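Local coordinates for superoxide dismutase (Clostridium difficile, PDB 3TJT), which probably converts superoxide radicals to hydrogen peroxide and oxygen, as a member of the iron/manganese superoxide dismutase family with a bound iron(III) ion, at residues Tyr55-Leu60 against Gly81-Lys86; Leu60-Asp65 against Ser154-Asn159. All coordinates share one frame; numbering follows the deposited sequence.

How the contacts relate
Helix 57-62 takes part in both contacts, which lie about 9 Å apart between centres and share Leu60. Contact 1, a surface contact, sets the start of this helix against helix 72-90 inside the alpha-hairpin domain; it is made by apolar and sulfur-aromatic touches, although its far side carries a metal ligand. Contact 2, partly buried, reaches across to the C-terminal domain, meeting a loop between strands 144-150 and 161-167, and adds a direct hydrogen bond and a water bridge to its apolar packing. Tyr83 joins the two: its CB lies 3.6 Å from Leu61 CD1, and its CE2 is 3.9 Å from Val156 CG2.

Contact 1 (Tyr55-Leu60 against Gly81-Lys86); sequences YSLCEL and GAYNHK. With FE (Fe (III) ion), chain B.
The ring of Tyr83 meets Leu57 and Cys58 in different ways. Leu57 CB lies at its edge, near the ring plane, 4.0 Å from Tyr83 CD1, whereas Cys58 SG approaches obliquely, 53° off the ring normal, in a sulfur-aromatic contact that is tightest at Tyr83 CE1 (3.3 Å). Asn84 OD1 of the same helix also sits at the ring edge, in plane. Tyr83 CG is anti to the backbone N (chi1 -177°), on a CB that points toward helix 57-62. Leu57 continues past the ring: its CD1 rests 3.8 Å from Tyr83 N and 4.1 Å from Ala82 CB, with Lys86 NZ beside the same methyl. At the N-terminus of helix 57-62, Ser56 (the N-cap) and Glu59 form a capping box, Glu59 N donating to Ser56 OG and Ser56 N to Glu59 OE1. On helix 72-90, His85 ND1 donates to Gly81 O (2.7 Å), nearly in the imidazole plane. That bond helps to set the rotation of the ring whose NE2 binds iron at 2.2 Å, alongside His30, Asp167, His171 and a water. No hydrogen bond crosses between the two segments, so their fit depends on the shapes of Leu57, Cys58 and Tyr83, while directional bonds serve the helix start and the iron ligand.

Contact 2 (Leu60-Asp65 against Ser154-Asn159); sequences LLQNLD and SPVSKN
The Ser157 hydroxyl donates a hydrogen bond to the backbone carbonyl of Leu61, an oxygen of helix 57-62 that is here gripped by a side chain from a loop far along the chain. The bond from Ser157 OG to Leu61 O is 2.7 Å long, the donor standing 33° out of the carbonyl plane, and Ser157 CA adds a CH...O contact to the same oxygen. OG is put there by a chi1 of -62°, which sets it anti to its own carbonyl carbon; Leu64 CD1 lies against it at 3.7 Å. The loop itself is shaped by an ST turn at the start of the 3-10 segment 155-157, Ser154 OG accepting from Val156 N (3.0 Å). In this way the alpha-hairpin domain is joined to the C-terminal domain, since the loop connects strands 144-150 and 161-167 of its antiparallel sheet, against whose strands Pro155 packs. Val156 fills the apolar part: its CG1 touches Gln62 CG (3.8 Å) and Leu61 CB (4.0 Å), the Gln62 and Val156 side chains crossing obliquely. Leu61 CD1 reaches further to Ser154 CB. Gln62 runs on past Val156 in an extended chain, and a water bridges the two residues, accepting from Gln62 NE2 (2.8 Å) and donating to Val156 O (2.7 Å).

Contact 1 (Tyr55-Leu60 against Gly81-Lys86)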
ATOM      1  N   TYR A  55     -12.811  -4.998 -25.394  1.00 21.51           N
ATOM      2  CA  TYR A  55     -11.419  -5.352 -25.158  1.00 20.81           C
ATOM      3  C   TYR A  55     -11.387  -6.393 -24.040  1.00 20.95           C
ATOM      4  O   TYR A  55     -12.242  -6.388 -23.156  1.00 23.13           O
ATOM      5  CB  TYR A  55     -10.610  -4.143 -24.680  1.00 19.36           C
ATOM      6  CG  TYR A  55     -10.201  -3.105 -25.713  1.00 19.72           C
ATOM      7  CD1 TYR A  55     -11.005  -2.799 -26.808  1.00 22.16           C
ATOM      8  CD2 TYR A  55      -9.014  -2.399 -25.556  1.00 21.94           C
ATOM      9  CE1 TYR A  55     -10.616  -1.816 -27.729  1.00 20.30           C
ATOM     10  CE2 TYR A  55      -8.626  -1.424 -26.459  1.00 19.96           C
ATOM     11  CZ  TYR A  55      -9.423  -1.140 -27.541  1.00 21.05           C
ATOM     12  OH  TYR A  55      -9.004  -0.163 -28.426  1.00 22.16           O
ATOM     13  N   SER A  56     -10.390  -7.268 -24.067  1.00 20.73           N
ATOM     14  CA  SER A  56     -10.125  -8.128 -22.918  1.00 22.03           C
ATOM     15  C   SER A  56      -9.368  -7.306 -21.870  1.00 21.18           C
ATOM     16  O   SER A  56      -8.834  -6.241 -22.187  1.00 18.00           O
ATOM     17  CB  SER A  56      -9.273  -9.315 -23.337  1.00 20.65           C
ATOM     18  OG  SER A  56      -7.984  -8.887 -23.737  1.00 21.29           O
ATOM     19  N   LEU A  57      -9.314  -7.791 -20.631  1.00 21.38           N
ATOM     20  CA  LEU A  57      -8.528  -7.105 -19.608  1.00 19.29           C
ATOM     21  C   LEU A  57      -7.068  -7.012 -20.052  1.00 21.41           C
ATOM     22  O   LEU A  57      -6.408  -5.988 -19.845  1.00 20.85           O
ATOM     23  CB  LEU A  57      -8.628  -7.818 -18.246  1.00 21.57           C
ATOM     24  CG  LEU A  57      -9.965  -7.766 -17.498  1.00 24.70           C
ATOM     25  CD1 LEU A  57      -9.926  -8.653 -16.241  1.00 24.38           C
ATOM     26  CD2 LEU A  57     -10.327  -6.336 -17.117  1.00 20.55           C
ATOM     27  N   CYS A  58      -6.562  -8.081 -20.665  1.00 22.04           N
ATOM     28  CA  CYS A  58      -5.189  -8.075 -21.144  1.00 20.88           C
ATOM     29  C   CYS A  58      -4.963  -6.987 -22.185  1.00 19.26           C
ATOM     30  O   CYS A  58      -3.947  -6.295 -22.144  1.00 20.27           O
ATOM     31  CB  CYS A  58      -4.778  -9.438 -21.702  1.00 28.42           C
ATOM     32  SG  CYS A  58      -4.152 -10.559 -20.421  1.00 48.25           S
ATOM     33  N   GLU A  59      -5.907  -6.837 -23.107  1.00 18.54           N
ATOM     34  CA  GLU A  59      -5.792  -5.797 -24.125  1.00 19.88           C
ATOM     35  C   GLU A  59      -5.777  -4.403 -23.502  1.00 18.98           C
ATOM     36  O   GLU A  59      -5.004  -3.533 -23.914  1.00 19.68           O
ATOM     37  CB  GLU A  59      -6.914  -5.918 -25.160  1.00 21.70           C
ATOM     38  CG  GLU A  59      -6.686  -7.085 -26.110  1.00 23.55           C
ATOM     39  CD  GLU A  59      -7.873  -7.366 -27.016  1.00 28.18           C
ATOM     40  OE1 GLU A  59      -9.024  -7.086 -26.628  1.00 22.98           O
ATOM     41  OE2 GLU A  59      -7.643  -7.890 -28.125  1.00 32.53           O
ATOM     42  N   LEU A  60      -6.634  -4.188 -22.514  1.00 17.96           N
ATOM     43  CA  LEU A  60      -6.608  -2.926 -21.780  1.00 19.45           C
ATOM     44  C   LEU A  60      -5.231  -2.693 -21.153  1.00 18.73           C
ATOM     45  O   LEU A  60      -4.642  -1.612 -21.294  1.00 19.00           O
ATOM     46  CB  LEU A  60      -7.710  -2.889 -20.718  1.00 17.48           C
ATOM     47  CG  LEU A  60      -9.155  -2.798 -21.224  1.00 18.72           C
ATOM     48  CD1 LEU A  60     -10.140  -2.961 -20.073  1.00 18.01           C
ATOM     49  CD2 LEU A  60      -9.423  -1.480 -21.949  1.00 19.42           C
ATOM     50  N   GLY A  81      -6.447  -4.123 -11.093  1.00 16.90           N
ATOM     51  CA  GLY A  81      -7.007  -4.790  -9.926  1.00 15.49           C
ATOM     52  C   GLY A  81      -7.842  -5.993 -10.328  1.00 16.10           C
ATOM     53  O   GLY A  81      -7.733  -7.066  -9.732  1.00 18.04           O
ATOM     54  N   ALA A  82      -8.667  -5.818 -11.352  1.00 16.77           N
ATOM     55  CA  ALA A  82      -9.540  -6.894 -11.814  1.00 18.32           C
ATOM     56  C   ALA A  82      -8.737  -8.064 -12.365  1.00 19.20           C
ATOM     57  O   ALA A  82      -8.993  -9.220 -12.027  1.00 18.69           O
ATOM     58  CB  ALA A  82     -10.523  -6.375 -12.855  1.00 17.12           C
ATOM     59  N   TYR A  83      -7.764  -7.763 -13.218  1.00 15.65           N
ATOM     60  CA  TYR A  83      -6.944  -8.811 -13.805  1.00 16.74           C
ATOM     61  C   TYR A  83      -6.143  -9.542 -12.731  1.00 20.10           C
ATOM     62  O   TYR A  83      -6.119 -10.777 -12.692  1.00 17.62           O
ATOM     63  CB  TYR A  83      -5.988  -8.236 -14.856  1.00 20.00           C
ATOM     64  CG  TYR A  83      -5.186  -9.320 -15.535  1.00 21.81           C
ATOM     65  CD1 TYR A  83      -5.699  -9.995 -16.632  1.00 27.33           C
ATOM     66  CD2 TYR A  83      -3.934  -9.688 -15.061  1.00 21.51           C
ATOM     67  CE1 TYR A  83      -4.982 -10.998 -17.250  1.00 32.94           C
ATOM     68  CE2 TYR A  83      -3.212 -10.700 -15.671  1.00 26.29           C
ATOM     69  CZ  TYR A  83      -3.743 -11.344 -16.768  1.00 33.48           C
ATOM     70  OH  TYR A  83      -3.032 -12.349 -17.381  1.00 38.46           O
ATOM     71  N   ASN A  84      -5.477  -8.778 -11.867  1.00 17.32           N
ATOM     72  CA  ASN A  84      -4.584  -9.362 -10.881  1.00 15.65           C
ATOM     73  C   ASN A  84      -5.327 -10.278  -9.900  1.00 16.70           C
ATOM     74  O   ASN A  84      -4.821 -11.329  -9.515  1.00 16.33           O
ATOM     75  CB  ASN A  84      -3.818  -8.275 -10.109  1.00 15.18           C
ATOM     76  CG  ASN A  84      -2.799  -7.537 -10.970  1.00 17.31           C
ATOM     77  OD1 ASN A  84      -2.419  -7.996 -12.053  1.00 17.20           O
ATOM     78  ND2 ASN A  84      -2.339  -6.382 -10.479  1.00 15.67           N
ATOM     79  N   HIS A  85      -6.517  -9.869  -9.480  1.00 17.49           N
ATOM     80  CA  HIS A  85      -7.250 -10.667  -8.504  1.00 16.86           C
ATOM     81  C   HIS A  85      -7.836 -11.923  -9.126  1.00 18.29           C
ATOM     82  O   HIS A  85      -7.797 -12.989  -8.514  1.00 17.74           O
ATOM     83  CB  HIS A  85      -8.307  -9.825  -7.786  1.00 16.82           C
ATOM     84  CG  HIS A  85      -7.704  -8.897  -6.785  1.00 17.27           C
ATOM     85  ND1 HIS A  85      -7.186  -7.666  -7.136  1.00 17.09           N
ATOM     86  CD2 HIS A  85      -7.448  -9.053  -5.464  1.00 19.06           C
ATOM     87  CE1 HIS A  85      -6.674  -7.087  -6.062  1.00 19.47           C
ATOM     88  NE2 HIS A  85      -6.816  -7.910  -5.037  1.00 19.72           N
ATOM     89  N   LYS A  86      -8.367 -11.811 -10.338  1.00 18.21           N
ATOM     90  CA  LYS A  86      -8.839 -13.009 -11.025  1.00 19.19           C
ATOM     91  C   LYS A  86      -7.687 -14.008 -11.110  1.00 18.84           C
ATOM     92  O   LYS A  86      -7.848 -15.194 -10.786  1.00 17.88           O
ATOM     93  CB  LYS A  86      -9.374 -12.692 -12.427  1.00 19.79           C
ATOM     94  CG  LYS A  86      -9.967 -13.933 -13.112  1.00 24.27           C
ATOM     95  CD  LYS A  86     -10.143 -13.752 -14.617  1.00 30.93           C
ATOM     96  CE  LYS A  86     -11.036 -12.587 -14.944  1.00 38.84           C
ATOM     97  NZ  LYS A  86     -11.264 -12.452 -16.417  1.00 46.33           N
TER
HETATM   98 FE    FE B   1      -5.631  -7.741  -3.154  1.00 25.18          FE
HETATM   99  O   HOH W   1      -4.269  -6.232  -4.073  1.00 16.43           O

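Contact 2 (Leu60-Asp65 against Ser154-Asn159)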
ATOM      1  N   LEU A  60      -6.634  -4.188 -22.514  1.00 17.96           N
ATOM      2  CA  LEU A  60      -6.608  -2.926 -21.780  1.00 19.45           C
ATOM      3  C   LEU A  60      -5.231  -2.693 -21.153  1.00 18.73           C
ATOM      4  O   LEU A  60      -4.642  -1.612 -21.294  1.00 19.00           O
ATOM      5  CB  LEU A  60      -7.710  -2.889 -20.718  1.00 17.48           C
ATOM      6  CG  LEU A  60      -9.155  -2.798 -21.224  1.00 18.72           C
ATOM      7  CD1 LEU A  60     -10.140  -2.961 -20.073  1.00 18.01           C
ATOM      8  CD2 LEU A  60      -9.423  -1.480 -21.949  1.00 19.42           C
ATOM      9  N   LEU A  61      -4.701  -3.707 -20.482  1.00 16.60           N
ATOM     10  CA  LEU A  61      -3.413  -3.569 -19.815  1.00 15.42           C
ATOM     11  C   LEU A  61      -2.243  -3.402 -20.785  1.00 18.24           C
ATOM     12  O   LEU A  61      -1.217  -2.834 -20.429  1.00 18.80           O
ATOM     13  CB  LEU A  61      -3.169  -4.751 -18.874  1.00 19.37           C
ATOM     14  CG  LEU A  61      -4.162  -4.806 -17.711  1.00 20.09           C
ATOM     15  CD1 LEU A  61      -3.880  -6.026 -16.851  1.00 23.42           C
ATOM     16  CD2 LEU A  61      -4.074  -3.526 -16.884  1.00 22.84           C
ATOM     17  N   GLN A  62      -2.400  -3.909 -22.009  1.00 19.52           N
ATOM     18  CA  GLN A  62      -1.346  -3.822 -23.012  1.00 18.63           C
ATOM     19  C   GLN A  62      -1.369  -2.503 -23.774  1.00 22.20           C
ATOM     20  O   GLN A  62      -0.456  -2.223 -24.555  1.00 19.89           O
ATOM     21  CB  GLN A  62      -1.476  -4.973 -24.028  1.00 22.25           C
ATOM     22  CG  GLN A  62      -1.083  -6.332 -23.478  1.00 25.39           C
ATOM     23  CD  GLN A  62      -1.527  -7.485 -24.374  1.00 28.81           C
ATOM     24  OE1 GLN A  62      -2.524  -7.387 -25.107  1.00 29.70           O
ATOM     25  NE2 GLN A  62      -0.801  -8.587 -24.304  1.00 32.39           N
ATOM     26  N   ASN A  63      -2.416  -1.710 -23.572  1.00 17.52           N
ATOM     27  CA  ASN A  63      -2.591  -0.481 -24.343  1.00 17.77           C
ATOM     28  C   ASN A  63      -2.888   0.752 -23.494  1.00 20.76           C
ATOM     29  O   ASN A  63      -3.531   1.696 -23.957  1.00 20.10           O
ATOM     30  CB  ASN A  63      -3.666  -0.674 -25.423  1.00 17.73           C
ATOM     31  CG  ASN A  63      -3.247  -1.689 -26.478  1.00 21.20           C
ATOM     32  OD1 ASN A  63      -2.544  -1.350 -27.436  1.00 21.49           O
ATOM     33  ND2 ASN A  63      -3.650  -2.949 -26.289  1.00 19.36           N
ATOM     34  N   LEU A  64      -2.395   0.745 -22.256  1.00 19.08           N
ATOM     35  CA  LEU A  64      -2.680   1.829 -21.324  1.00 18.16           C
ATOM     36  C   LEU A  64      -2.254   3.189 -21.879  1.00 20.84           C
ATOM     37  O   LEU A  64      -2.950   4.183 -21.688  1.00 23.08           O
ATOM     38  CB  LEU A  64      -1.977   1.579 -19.987  1.00 19.23           C
ATOM     39  CG  LEU A  64      -2.486   0.345 -19.240  1.00 18.96           C
ATOM     40  CD1 LEU A  64      -1.629   0.075 -18.000  1.00 19.96           C
ATOM     41  CD2 LEU A  64      -3.958   0.505 -18.866  1.00 20.21           C
ATOM     42  N   ASP A  65      -1.111   3.227 -22.548  1.00 20.12           N
ATOM     43  CA  ASP A  65      -0.567   4.488 -23.046  1.00 23.02           C
ATOM     44  C   ASP A  65      -1.235   4.976 -24.334  1.00 24.42           C
ATOM     45  O   ASP A  65      -0.917   6.062 -24.824  1.00 25.51           O
ATOM     46  CB  ASP A  65       0.942   4.382 -23.235  1.00 26.57           C
ATOM     47  CG  ASP A  65       1.670   4.124 -21.929  1.00 34.39           C
ATOM     48  OD1 ASP A  65       1.228   4.659 -20.890  1.00 37.70           O
ATOM     49  OD2 ASP A  65       2.676   3.388 -21.944  1.00 39.00           O
ATOM     50  N   SER A 154       0.777  -4.360 -13.631  1.00 16.71           N
ATOM     51  CA  SER A 154       0.871  -5.762 -14.026  1.00 15.74           C
ATOM     52  C   SER A 154       2.025  -5.995 -14.978  1.00 18.60           C
ATOM     53  O   SER A 154       2.297  -5.146 -15.820  1.00 18.82           O
ATOM     54  CB  SER A 154      -0.417  -6.172 -14.743  1.00 19.59           C
ATOM     55  OG  SER A 154      -0.257  -7.419 -15.406  1.00 21.40           O
ATOM     56  N   PRO A 155       2.692  -7.160 -14.865  1.00 18.30           N
ATOM     57  CA  PRO A 155       3.759  -7.531 -15.807  1.00 18.76           C
ATOM     58  C   PRO A 155       3.256  -7.570 -17.253  1.00 20.39           C
ATOM     59  O   PRO A 155       4.053  -7.402 -18.176  1.00 20.04           O
ATOM     60  CB  PRO A 155       4.142  -8.951 -15.383  1.00 20.95           C
ATOM     61  CG  PRO A 155       3.629  -9.112 -13.995  1.00 25.17           C
ATOM     62  CD  PRO A 155       2.473  -8.181 -13.824  1.00 20.29           C
ATOM     63  N   VAL A 156       1.964  -7.810 -17.430  1.00 17.74           N
ATOM     64  CA  VAL A 156       1.350  -7.878 -18.758  1.00 18.15           C
ATOM     65  C   VAL A 156       1.622  -6.593 -19.542  1.00 25.23           C
ATOM     66  O   VAL A 156       1.802  -6.618 -20.770  1.00 21.04           O
ATOM     67  CB  VAL A 156      -0.167  -8.134 -18.643  1.00 24.01           C
ATOM     68  CG1 VAL A 156      -0.876  -7.880 -19.966  1.00 28.17           C
ATOM     69  CG2 VAL A 156      -0.416  -9.559 -18.132  1.00 24.44           C
ATOM     70  N   SER A 157       1.681  -5.478 -18.820  1.00 20.47           N
ATOM     71  CA  SER A 157       1.921  -4.173 -19.430  1.00 19.56           C
ATOM     72  C   SER A 157       3.359  -4.015 -19.916  1.00 23.41           C
ATOM     73  O   SER A 157       3.674  -3.077 -20.649  1.00 25.23           O
ATOM     74  CB  SER A 157       1.566  -3.056 -18.445  1.00 18.44           C
ATOM     75  OG  SER A 157       0.185  -3.112 -18.106  1.00 18.67           O
ATOM     76  N   LYS A 158       4.228  -4.927 -19.500  1.00 20.00           N
ATOM     77  CA  LYS A 158       5.622  -4.913 -19.925  1.00 23.07           C
ATOM     78  C   LYS A 158       5.943  -6.128 -20.793  1.00 23.15           C
ATOM     79  O   LYS A 158       7.101  -6.521 -20.913  1.00 23.56           O
ATOM     80  CB  LYS A 158       6.550  -4.851 -18.708  1.00 26.29           C
ATOM     81  CG  LYS A 158       6.475  -3.516 -17.977  1.00 32.28           C
ATOM     82  CD  LYS A 158       7.365  -3.479 -16.748  1.00 36.76           C
ATOM     83  CE  LYS A 158       7.602  -2.034 -16.306  1.00 41.88           C
ATOM     84  NZ  LYS A 158       8.435  -1.955 -15.076  1.00 49.72           N
ATOM     85  N   ASN A 159       4.908  -6.706 -21.392  1.00 21.39           N
ATOM     86  CA  ASN A 159       5.045  -7.871 -22.269  1.00 28.19           C
ATOM     87  C   ASN A 159       5.654  -9.080 -21.579  1.00 28.15           C
ATOM     88  O   ASN A 159       6.307  -9.909 -22.215  1.00 26.40           O
ATOM     89  CB  ASN A 159       5.850  -7.518 -23.521  1.00 31.63           C
ATOM     90  CG  ASN A 159       5.202  -6.412 -24.327  1.00 36.66           C
ATOM     91  OD1 ASN A 159       5.872  -5.487 -24.787  1.00 46.42           O
ATOM     92  ND2 ASN A 159       3.884  -6.488 -24.481  1.00 38.88           N
TER
HETATM   93  O   HOH W   2       1.370  -8.501 -22.600  1.00 32.38           O
HETATM   94  O   HOH W   3       2.604  -1.995 -23.036  1.00 37.59           O